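Local coordinates for protein FTT_1639c (Francisella tularensis subsp. tularensis, PDB 7KZW) that is of unknown function but forms the largely beta-stranded C-terminal part of a longer protein that probably carries a transmembrane helix, at residues Glu47-Tyr53 with Tyr105-Ala111; Gly59-Tyr64 with Leu91-Lys97; His13-Lys17 with Tyr124-Ser128. The protein carries 3 engineered substitutions. Residues are numbered along the deposited sequence.

Interaction 1. Residues Glu47-Tyr53 with Tyr105-Ala111; sequences EFLVNIY and YKVIAYA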
loop_
_atom_site.group_PDB
_atom_site.type_symbol
_atom_site.label_atom_id
_atom_site.label_comp_id
_atom_site.label_asym_id
_atom_site.label_seq_id
_atom_site.Cartn_x
_atom_site.Cartn_y
_atom_site.Cartn_z
ATOM N N GLU A 47 5.171 -2.758 14.042
ATOM C CA GLU A 47 4.233 -1.683 13.762
ATOM C C GLU A 47 4.815 -0.768 12.690
ATOM O O GLU A 47 5.942 -0.257 12.844
ATOM C CB GLU A 47 4.036 -0.797 15.010
ATOM C CG GLU A 47 2.759 -1.029 15.718
ATOM C CD GLU A 47 2.554 -0.158 16.955
ATOM O OE1 GLU A 47 3.002 0.966 16.989
ATOM O OE2 GLU A 47 2.012 -0.730 17.945
ATOM N N PHE A 48 4.039 -0.461 11.659
ATOM C CA PHE A 48 4.346 0.602 10.709
ATOM C C PHE A 48 3.459 1.802 11.016
ATOM O O PHE A 48 2.223 1.646 11.133
ATOM C CB PHE A 48 4.092 0.148 9.268
ATOM C CG PHE A 48 5.144 -0.817 8.767
ATOM C CD1 PHE A 48 5.234 -2.106 9.229
ATOM C CD2 PHE A 48 6.016 -0.406 7.744
ATOM C CE1 PHE A 48 6.186 -2.982 8.724
ATOM C CE2 PHE A 48 7.004 -1.301 7.232
ATOM C CZ PHE A 48 7.080 -2.588 7.749
ATOM N N LEU A 49 4.060 2.954 11.297
ATOM C CA LEU A 49 3.341 4.174 11.623
ATOM C C LEU A 49 3.356 4.960 10.325
ATOM O O LEU A 49 4.421 5.333 9.812
ATOM C CB LEU A 49 4.030 4.888 12.771
ATOM C CG LEU A 49 4.153 3.986 13.995
ATOM C CD1 LEU A 49 4.966 4.779 15.050
ATOM C CD2 LEU A 49 2.768 3.601 14.607
ATOM N N VAL A 50 2.181 5.131 9.715
ATOM C CA VAL A 50 2.080 5.534 8.324
ATOM C C VAL A 50 1.367 6.863 8.225
ATOM O O VAL A 50 0.331 7.074 8.834
ATOM C CB VAL A 50 1.349 4.477 7.482
ATOM C CG1 VAL A 50 1.426 4.916 5.980
ATOM C CG2 VAL A 50 1.940 3.098 7.705
ATOM N N ASN A 51 1.936 7.770 7.435
ATOM C CA ASN A 51 1.250 8.984 7.056
ATOM C C ASN A 51 1.033 8.938 5.548
ATOM O O ASN A 51 1.987 8.718 4.788
ATOM C CB ASN A 51 2.161 10.187 7.300
ATOM C CG ASN A 51 2.128 10.662 8.700
ATOM O OD1 ASN A 51 3.049 10.368 9.501
ATOM N ND2 ASN A 51 1.086 11.444 9.004
ATOM N N ILE A 52 -0.197 9.115 5.094
ATOM C CA ILE A 52 -0.420 9.244 3.668
ATOM C C ILE A 52 -1.064 10.593 3.363
ATOM O O ILE A 52 -1.679 11.231 4.224
ATOM C CB ILE A 52 -1.273 8.129 3.100
ATOM C CG1 ILE A 52 -2.726 8.342 3.510
ATOM C CG2 ILE A 52 -0.738 6.798 3.575
ATOM C CD1 ILE A 52 -3.675 7.537 2.650
ATOM N N TYR A 53 -0.791 11.058 2.136
ATOM C CA TYR A 53 -1.253 12.361 1.679
ATOM C C TYR A 53 -1.893 12.087 0.345
ATOM O O TYR A 53 -1.318 11.363 -0.477
ATOM C CB TYR A 53 -0.042 13.324 1.529
ATOM C CG TYR A 53 0.772 13.431 2.782
ATOM C CD1 TYR A 53 1.792 12.474 3.045
ATOM C CD2 TYR A 53 0.481 14.377 3.735
ATOM C CE1 TYR A 53 2.526 12.509 4.227
ATOM C CE2 TYR A 53 1.198 14.396 4.941
ATOM C CZ TYR A 53 2.214 13.454 5.147
ATOM O OH TYR A 53 2.922 13.543 6.349
ATOM N N TYR A 105 -0.815 10.328 -4.777
ATOM C CA TYR A 105 -0.624 10.071 -3.348
ATOM C C TYR A 105 0.860 10.160 -2.991
ATOM O O TYR A 105 1.754 10.138 -3.864
ATOM C CB TYR A 105 -1.117 8.649 -2.968
ATOM C CG TYR A 105 -0.363 7.585 -3.710
ATOM C CD1 TYR A 105 0.856 7.085 -3.215
ATOM C CD2 TYR A 105 -0.818 7.100 -4.915
ATOM C CE1 TYR A 105 1.572 6.164 -3.943
ATOM C CE2 TYR A 105 -0.112 6.136 -5.625
ATOM C CZ TYR A 105 1.107 5.685 -5.121
ATOM O OH TYR A 105 1.890 4.761 -5.747
ATOM N N LYS A 106 1.083 10.307 -1.671
ATOM C CA LYS A 106 2.432 10.189 -1.086
ATOM C C LYS A 106 2.256 9.351 0.181
ATOM O O LYS A 106 1.352 9.598 0.964
ATOM C CB LYS A 106 3.031 11.544 -0.739
ATOM C CG LYS A 106 4.395 11.427 -0.039
ATOM C CD LYS A 106 5.001 12.858 0.162
ATOM C CE LYS A 106 6.441 12.821 0.728
ATOM N NZ LYS A 106 7.454 12.412 -0.280
ATOM N N VAL A 107 3.088 8.325 0.339
ATOM C CA VAL A 107 3.106 7.476 1.529
ATOM C C VAL A 107 4.430 7.654 2.225
ATOM O O VAL A 107 5.481 7.565 1.576
ATOM C CB VAL A 107 2.946 5.988 1.144
ATOM C CG1 VAL A 107 3.055 5.096 2.393
ATOM C CG2 VAL A 107 1.666 5.740 0.343
ATOM N N ILE A 108 4.404 7.860 3.542
ATOM C CA ILE A 108 5.610 7.778 4.345
ATOM C C ILE A 108 5.304 6.787 5.441
ATOM O O ILE A 108 4.404 7.021 6.277
ATOM C CB ILE A 108 5.984 9.126 4.964
ATOM C CG1 ILE A 108 6.177 10.160 3.877
ATOM C CG2 ILE A 108 7.285 8.965 5.814
ATOM C CD1 ILE A 108 6.552 11.544 4.420
ATOM N N ALA A 109 6.070 5.705 5.528
ATOM C CA ALA A 109 5.835 4.659 6.529
ATOM C C ALA A 109 7.082 4.455 7.367
ATOM O O ALA A 109 8.181 4.292 6.824
ATOM C CB ALA A 109 5.420 3.363 5.825
ATOM N N TYR A 110 6.939 4.488 8.693
ATOM C CA TYR A 110 8.088 4.308 9.569
ATOM C C TYR A 110 7.982 2.970 10.277
ATOM O O TYR A 110 6.965 2.696 10.942
ATOM C CB TYR A 110 8.145 5.390 10.650
ATOM C CG TYR A 110 8.287 6.732 10.101
ATOM C CD1 TYR A 110 9.534 7.261 9.837
ATOM C CD2 TYR A 110 7.151 7.477 9.823
ATOM C CE1 TYR A 110 9.641 8.581 9.298
ATOM C CE2 TYR A 110 7.237 8.707 9.322
ATOM C CZ TYR A 110 8.458 9.256 9.065
ATOM O OH TYR A 110 8.467 10.544 8.566
ATOM N N ALA A 111 9.063 2.194 10.272
ATOM C CA ALA A 111 9.101 0.937 11.012
ATOM C C ALA A 111 10.495 0.810 11.579
ATOM O O ALA A 111 11.472 0.971 10.834
ATOM C CB ALA A 111 8.786 -0.251 10.080
#
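Two neighbouring strands of the mixed beta-sheet, 48-58 and 102-111, form an antiparallel ladder here; the axes of 48-53 and 105-111 approach to 4.5 Å and their directions differ by 163°. Six backbone hydrogen bonds of 2.8 to 2.9 Å set the register, two for each hydrogen-bonded pair: Leu49 with Tyr110, Asn51 with Ile108 and Tyr53 with Lys106. CA-H...O contacts intersperse them, among them Val50 CA to Ile108 O at 3.4 Å. In the non-hydrogen-bonded pairs Val50-Ala109 and Ile52-Val107, the buried side chains share one face, where Val50 CG1 meets Val107 CG1 at 3.9 Å and Tyr105 also sets its ring edge-to-face with Phe62. The other face, with Leu49, Asn51, Tyr53, Lys106, Ile108 and Tyr110, is more exposed; on it Tyr53 CE1 lies 4.1 Å from Ile108 CD1. At the far end the Phe48 ring makes a CH-pi contact: Ala111 CB sits 3.6 Å from its centroid, 13° off the ring normal.

Interaction 2. Residues Gly59-Tyr64 with Leu91-Lys97; sequences GCKFIY and LLKLECK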
loop_
_atom_site.group_PDB
_atom_site.type_symbol
_atom_site.label_atom_id
_atom_site.label_comp_id
_atom_site.label_asym_id
_atom_site.label_seq_id
_atom_site.Cartn_x
_atom_site.Cartn_y
_atom_site.Cartn_z
ATOM N N GLY A 59 -12.416 7.307 -6.992
ATOM C CA GLY A 59 -12.591 5.866 -7.041
ATOM C C GLY A 59 -11.477 5.005 -6.476
ATOM O O GLY A 59 -11.460 3.793 -6.763
ATOM N N CYS A 60 -10.598 5.552 -5.642
ATOM C CA CYS A 60 -9.475 4.735 -5.160
ATOM C C CYS A 60 -9.424 4.712 -3.639
ATOM O O CYS A 60 -9.931 5.591 -2.937
ATOM C CB CYS A 60 -8.146 5.336 -5.643
ATOM S SG CYS A 60 -8.089 5.480 -7.463
ATOM N N LYS A 61 -8.782 3.667 -3.120
ATOM C CA LYS A 61 -8.654 3.515 -1.667
ATOM C C LYS A 61 -7.431 2.652 -1.359
ATOM O O LYS A 61 -7.049 1.778 -2.144
ATOM C CB LYS A 61 -9.893 2.862 -1.058
ATOM C CG LYS A 61 -10.161 1.459 -1.577
ATOM C CD LYS A 61 -11.504 0.914 -0.977
ATOM C CE LYS A 61 -11.819 -0.497 -1.469
ATOM N NZ LYS A 61 -13.131 -0.938 -0.869
ATOM N N PHE A 62 -6.826 2.894 -0.196
ATOM C CA PHE A 62 -5.783 2.011 0.309
ATOM C C PHE A 62 -6.392 1.075 1.338
ATOM O O PHE A 62 -7.182 1.499 2.186
ATOM C CB PHE A 62 -4.730 2.822 1.085
ATOM C CG PHE A 62 -3.798 3.670 0.211
ATOM C CD1 PHE A 62 -2.611 3.139 -0.303
ATOM C CD2 PHE A 62 -4.151 4.979 -0.089
ATOM C CE1 PHE A 62 -1.751 3.960 -1.059
ATOM C CE2 PHE A 62 -3.283 5.804 -0.863
ATOM C CZ PHE A 62 -2.139 5.280 -1.367
ATOM N N ILE A 63 -6.009 -0.181 1.264
ATOM C CA ILE A 63 -6.367 -1.239 2.215
ATOM C C ILE A 63 -5.113 -1.617 2.979
ATOM O O ILE A 63 -4.030 -1.731 2.380
ATOM C CB ILE A 63 -6.889 -2.492 1.469
ATOM C CG1 ILE A 63 -7.920 -2.091 0.415
ATOM C CG2 ILE A 63 -7.445 -3.525 2.469
ATOM C CD1 ILE A 63 -9.106 -1.533 1.054
ATOM N N TYR A 64 -5.232 -1.801 4.299
ATOM C CA TYR A 64 -4.083 -2.212 5.112
ATOM C C TYR A 64 -4.560 -3.150 6.201
ATOM O O TYR A 64 -5.754 -3.283 6.422
ATOM C CB TYR A 64 -3.392 -0.981 5.735
ATOM C CG TYR A 64 -4.257 -0.080 6.577
ATOM C CD1 TYR A 64 -4.256 -0.182 7.948
ATOM C CD2 TYR A 64 -5.048 0.892 5.988
ATOM C CE1 TYR A 64 -5.038 0.654 8.729
ATOM C CE2 TYR A 64 -5.803 1.754 6.753
ATOM C CZ TYR A 64 -5.800 1.657 8.151
ATOM O OH TYR A 64 -6.577 2.481 8.951
ATOM N N LEU A 91 2.129 -4.632 2.771
ATOM C CA LEU A 91 1.782 -3.529 3.663
ATOM C C LEU A 91 0.499 -2.825 3.215
ATOM O O LEU A 91 -0.348 -2.482 4.042
ATOM C CB LEU A 91 2.939 -2.519 3.783
ATOM C CG LEU A 91 2.666 -1.499 4.896
ATOM C CD1 LEU A 91 2.780 -2.116 6.335
ATOM C CD2 LEU A 91 3.694 -0.373 4.750
ATOM N N LEU A 92 0.404 -2.476 1.915
ATOM C CA LEU A 92 -0.702 -1.649 1.443
ATOM C C LEU A 92 -1.163 -2.183 0.115
ATOM O O LEU A 92 -0.345 -2.382 -0.785
ATOM C CB LEU A 92 -0.238 -0.213 1.198
ATOM C CG LEU A 92 0.250 0.578 2.384
ATOM C CD1 LEU A 92 0.833 1.964 1.877
ATOM C CD2 LEU A 92 -0.871 0.867 3.406
ATOM N N LYS A 93 -2.484 -2.300 -0.046
ATOM C CA LYS A 93 -3.070 -2.524 -1.374
ATOM C C LYS A 93 -3.781 -1.256 -1.808
ATOM O O LYS A 93 -4.744 -0.820 -1.168
ATOM C CB LYS A 93 -4.086 -3.644 -1.348
ATOM C CG LYS A 93 -4.513 -3.994 -2.773
ATOM C CD LYS A 93 -5.552 -5.123 -2.690
ATOM C CE LYS A 93 -5.995 -5.533 -4.112
ATOM N NZ LYS A 93 -7.035 -6.630 -4.091
ATOM N N LEU A 94 -3.321 -0.618 -2.872
ATOM C CA LEU A 94 -3.989 0.578 -3.424
ATOM C C LEU A 94 -4.856 0.102 -4.576
ATOM O O LEU A 94 -4.351 -0.531 -5.509
ATOM C CB LEU A 94 -2.946 1.554 -3.942
ATOM C CG LEU A 94 -3.526 2.811 -4.608
ATOM C CD1 LEU A 94 -4.459 3.586 -3.710
ATOM C CD2 LEU A 94 -2.359 3.668 -5.099
ATOM N N GLU A 95 -6.168 0.329 -4.468
ATOM C CA GLU A 95 -7.142 -0.188 -5.441
ATOM C C GLU A 95 -7.853 0.972 -6.111
ATOM O O GLU A 95 -8.107 2.008 -5.474
ATOM C CB GLU A 95 -8.270 -0.971 -4.718
ATOM C CG GLU A 95 -7.805 -2.223 -4.048
ATOM C CD GLU A 95 -8.971 -3.027 -3.486
ATOM O OE1 GLU A 95 -10.060 -2.450 -3.244
ATOM O OE2 GLU A 95 -8.792 -4.225 -3.285
ATOM N N CYS A 96 -8.077 0.835 -7.346
ATOM C CA CYS A 96 -9.011 1.791 -8.068
ATOM C C CYS A 96 -10.222 1.042 -8.731
ATOM O O CYS A 96 -10.180 -0.173 -9.047
ATOM C CB CYS A 96 -8.218 2.572 -9.115
ATOM S SG CYS A 96 -7.579 1.573 -10.495
ATOM N N LYS A 97 -11.308 1.751 -8.775
ATOM C CA LYS A 97 -12.513 1.162 -9.334
ATOM C C LYS A 97 -13.139 2.171 -10.273
ATOM O O LYS A 97 -13.495 3.273 -9.834
ATOM C CB LYS A 97 -13.500 0.803 -8.212
ATOM C CG LYS A 97 -14.882 0.377 -8.659
ATOM C CD LYS A 97 -14.879 -1.034 -9.166
ATOM C CE LYS A 97 -16.331 -1.543 -9.243
ATOM N NZ LYS A 97 -16.406 -2.817 -10.013
HETATM O O HOH W 1 -12.296 -3.732 -2.397
#
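An antiparallel beta ladder between strands 60-65 and 90-97 places an apolar face on one side and, on the other, a mostly charged face interrupted by Ile63. The segment axes come within 4.6 Å at 157°. Lys61-Glu95 and Ile63-Lys93 are hydrogen-bonded pairs, each closed by two backbone bonds, for instance Glu95 N to Lys61 O at 2.9 Å and Ile63 N to Lys93 O at 2.8 Å. A further bond, Lys97 N to Gly59 O at 2.9 Å, extends the ladder beyond the strand start. Gly59 has a positive phi of 76°, and a CB there would lie 2.7 Å from Lys97 O, a clash.

On the apolar face, Leu94 CD1 stands over the Phe62 ring, 3.6 Å from its centroid and 5° off the normal, a CH-pi contact. Cys60 SG packs 3.3 Å from Cys96 CB. On the opposite face Lys93 NZ and Glu95 OE2 form a salt bridge within the strand at 3.1 Å. Lys61 NZ stays 4.2 Å from Glu95 OE1, beyond salt-bridge range; a water spans the gap, donating to Glu95 OE1 at 2.7 Å and weakly accepting from Lys61 NZ at 3.3 Å.

Strand 72-75 flanks the pair through backbone bonds of Phe62 with Ile75 and Tyr64 with Gly73. On the other side strand 90-97 pairs with 21-27; its Leu91 and Leu92 both face Phe26, a classic beta bulge. The apolar face covers strand 102-111, with Phe62 and Leu92 on Val107 and Leu94 on Tyr105.

Interaction 3. Residues His13-Lys17 with Tyr124-Ser128; sequences HGYSK and YLVES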
loop_
_atom_site.group_PDB
_atom_site.type_symbol
_atom_site.label_atom_id
_atom_site.label_comp_id
_atom_site.label_asym_id
_atom_site.label_seq_id
_atom_site.Cartn_x
_atom_site.Cartn_y
_atom_site.Cartn_z
ATOM N N HIS A 13 1.194 -5.814 -9.351
ATOM C CA HIS A 13 0.110 -4.961 -9.844
ATOM C C HIS A 13 -0.743 -5.776 -10.799
ATOM O O HIS A 13 -0.312 -6.813 -11.313
ATOM C CB HIS A 13 0.695 -3.741 -10.556
ATOM C CG HIS A 13 1.547 -4.076 -11.747
ATOM N ND1 HIS A 13 1.068 -4.068 -13.034
ATOM C CD2 HIS A 13 2.856 -4.406 -11.835
ATOM C CE1 HIS A 13 2.042 -4.400 -13.870
ATOM N NE2 HIS A 13 3.135 -4.600 -13.169
ATOM N N GLY A 14 -1.961 -5.302 -11.054
ATOM C CA GLY A 14 -2.840 -6.006 -11.975
ATOM C C GLY A 14 -4.130 -5.242 -12.162
ATOM O O GLY A 14 -4.318 -4.151 -11.608
ATOM N N TYR A 15 -5.020 -5.826 -12.956
ATOM C CA TYR A 15 -6.296 -5.177 -13.254
ATOM C C TYR A 15 -7.304 -6.230 -13.698
ATOM O O TYR A 15 -6.940 -7.353 -14.090
ATOM C CB TYR A 15 -6.141 -4.086 -14.344
ATOM C CG TYR A 15 -5.915 -4.625 -15.728
ATOM C CD1 TYR A 15 -4.654 -5.135 -16.120
ATOM C CD2 TYR A 15 -6.937 -4.619 -16.667
ATOM C CE1 TYR A 15 -4.436 -5.627 -17.417
ATOM C CE2 TYR A 15 -6.706 -5.133 -17.962
ATOM C CZ TYR A 15 -5.444 -5.607 -18.302
ATOM O OH TYR A 15 -5.151 -6.122 -19.560
ATOM N N SER A 16 -8.579 -5.843 -13.687
ATOM C CA SER A 16 -9.669 -6.676 -14.208
ATOM C C SER A 16 -10.508 -5.816 -15.123
ATOM O O SER A 16 -11.111 -4.845 -14.659
ATOM C CB SER A 16 -10.560 -7.205 -13.067
ATOM O OG SER A 16 -11.788 -7.721 -13.605
ATOM N N LYS A 17 -10.541 -6.148 -16.411
ATOM C CA LYS A 17 -11.381 -5.420 -17.352
ATOM C C LYS A 17 -12.864 -5.609 -17.014
ATOM O O LYS A 17 -13.657 -4.666 -17.102
ATOM C CB LYS A 17 -11.052 -5.886 -18.787
ATOM C CG LYS A 17 -11.782 -5.140 -19.887
ATOM C CD LYS A 17 -11.602 -5.786 -21.268
ATOM C CE LYS A 17 -10.726 -4.866 -22.137
ATOM N NZ LYS A 17 -11.356 -4.449 -23.446
ATOM N N TYR A 124 -7.075 3.475 -13.456
ATOM C CA TYR A 124 -7.476 2.299 -14.205
ATOM C C TYR A 124 -6.944 2.392 -15.638
ATOM O O TYR A 124 -6.480 1.389 -16.207
ATOM C CB TYR A 124 -9.007 2.117 -14.185
ATOM C CG TYR A 124 -9.388 0.944 -15.029
ATOM C CD1 TYR A 124 -9.332 -0.368 -14.530
ATOM C CD2 TYR A 124 -9.760 1.144 -16.347
ATOM C CE1 TYR A 124 -9.617 -1.450 -15.333
ATOM C CE2 TYR A 124 -10.034 0.033 -17.180
ATOM C CZ TYR A 124 -9.958 -1.244 -16.645
ATOM O OH TYR A 124 -10.261 -2.325 -17.477
ATOM N N LEU A 125 -7.018 3.578 -16.240
ATOM C CA LEU A 125 -6.580 3.737 -17.647
ATOM C C LEU A 125 -5.133 3.296 -17.817
ATOM O O LEU A 125 -4.799 2.490 -18.697
ATOM C CB LEU A 125 -6.777 5.190 -18.080
ATOM C CG LEU A 125 -6.301 5.565 -19.498
ATOM C CD1 LEU A 125 -6.975 4.721 -20.538
ATOM C CD2 LEU A 125 -6.568 7.049 -19.689
ATOM N N VAL A 126 -4.254 3.795 -16.954
ATOM C CA VAL A 126 -2.857 3.460 -17.122
ATOM C C VAL A 126 -2.615 2.006 -16.782
ATOM O O VAL A 126 -1.976 1.264 -17.530
ATOM C CB VAL A 126 -1.984 4.392 -16.284
ATOM C CG1 VAL A 126 -0.572 3.812 -16.189
ATOM C CG2 VAL A 126 -1.944 5.776 -16.906
ATOM N N GLU A 127 -3.160 1.545 -15.655
ATOM C CA GLU A 127 -2.836 0.221 -15.165
ATOM C C GLU A 127 -3.383 -0.865 -16.064
ATOM O O GLU A 127 -2.816 -1.968 -16.126
ATOM C CB GLU A 127 -3.381 0.115 -13.734
ATOM C CG GLU A 127 -2.590 -0.735 -12.844
ATOM C CD GLU A 127 -1.149 -0.320 -12.711
ATOM O OE1 GLU A 127 -0.747 0.869 -12.812
ATOM O OE2 GLU A 127 -0.383 -1.233 -12.518
ATOM N N SER A 128 -4.498 -0.606 -16.761
ATOM C CA SER A 128 -5.075 -1.597 -17.659
ATOM C C SER A 128 -4.333 -1.701 -18.986
ATOM O O SER A 128 -4.644 -2.583 -19.794
ATOM C CB SER A 128 -6.565 -1.342 -17.845
ATOM O OG SER A 128 -6.747 -0.147 -18.564
HETATM O O HOH W 2 -1.518 -3.882 -14.472
#
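The backbones of His13-Lys17 and Tyr124-Ser128 differ in kind: residues 13-16 are the extended end of strand 6-16, whereas 124-127 make a single helical turn. The nearest CA atoms, Tyr15 and Ser128, are 5.8 Å apart, and no clear direct hydrogen bond joins the segments. The turn is tied within itself, since Tyr124 O accepts from both Ser128 N at 2.9 Å and Ser128 OG at 2.8 Å.

Tyr15 packs directly on the turn. Its CA-to-CB bond points toward the turn, and Ser128 CA sits 3.6 Å from the ring centroid, 10° off the normal, which defines a CH-pi contact; Ser128 O lies over the same ring, 3.5 Å from Tyr15 CZ. Tyr124 reaches along the end of the strand, so that its OH is 3.3 Å from Lys17 CA and its CE1 3.8 Å from Ser16 O. Toward the other end, His13 ND1 and Glu127 OE2 approach to 3.2 Å. A water lies 3.0 Å from His13 ND1 and donates to Glu127 O at 2.8 Å, linking strand and turn indirectly. Glu127 OE2 also has a weak hydrogen bond from Asn24 ND2 on strand 21-27.

With 323 Å² buried in all, this is a surface contact, in which the short C-terminal helix following strand 114-123 folds back across the end of strand 6-16: a helical turn laid against the C-terminal end of an inner strand of the sheet, where Tyr15 and Glu127 both also touch Ala22 of strand 21-27.

How the interactions relate
The three contacts are nested along the chain: interaction 2 lies inside the loop closed by interaction 1, which lies inside that closed by interaction 3. All reach one mixed sheet. Strand 48-58 runs on into 60-65, and 90-97 into 102-111, so each strand of interaction 1 adjoins one of interaction 2 in sequence. Their centres are 14 Å apart and they pack directly, with Tyr105 CE2 3.4 Å from Leu94 CD2, so their apolar faces share a core. Interaction 3 lies about 13 Å from interaction 2, centre to centre, and meets it where Cys96 SG is 3.6 Å from Tyr124 N. From interaction 1 it is about 24 Å, centre to centre, at the surface across the chain's centre.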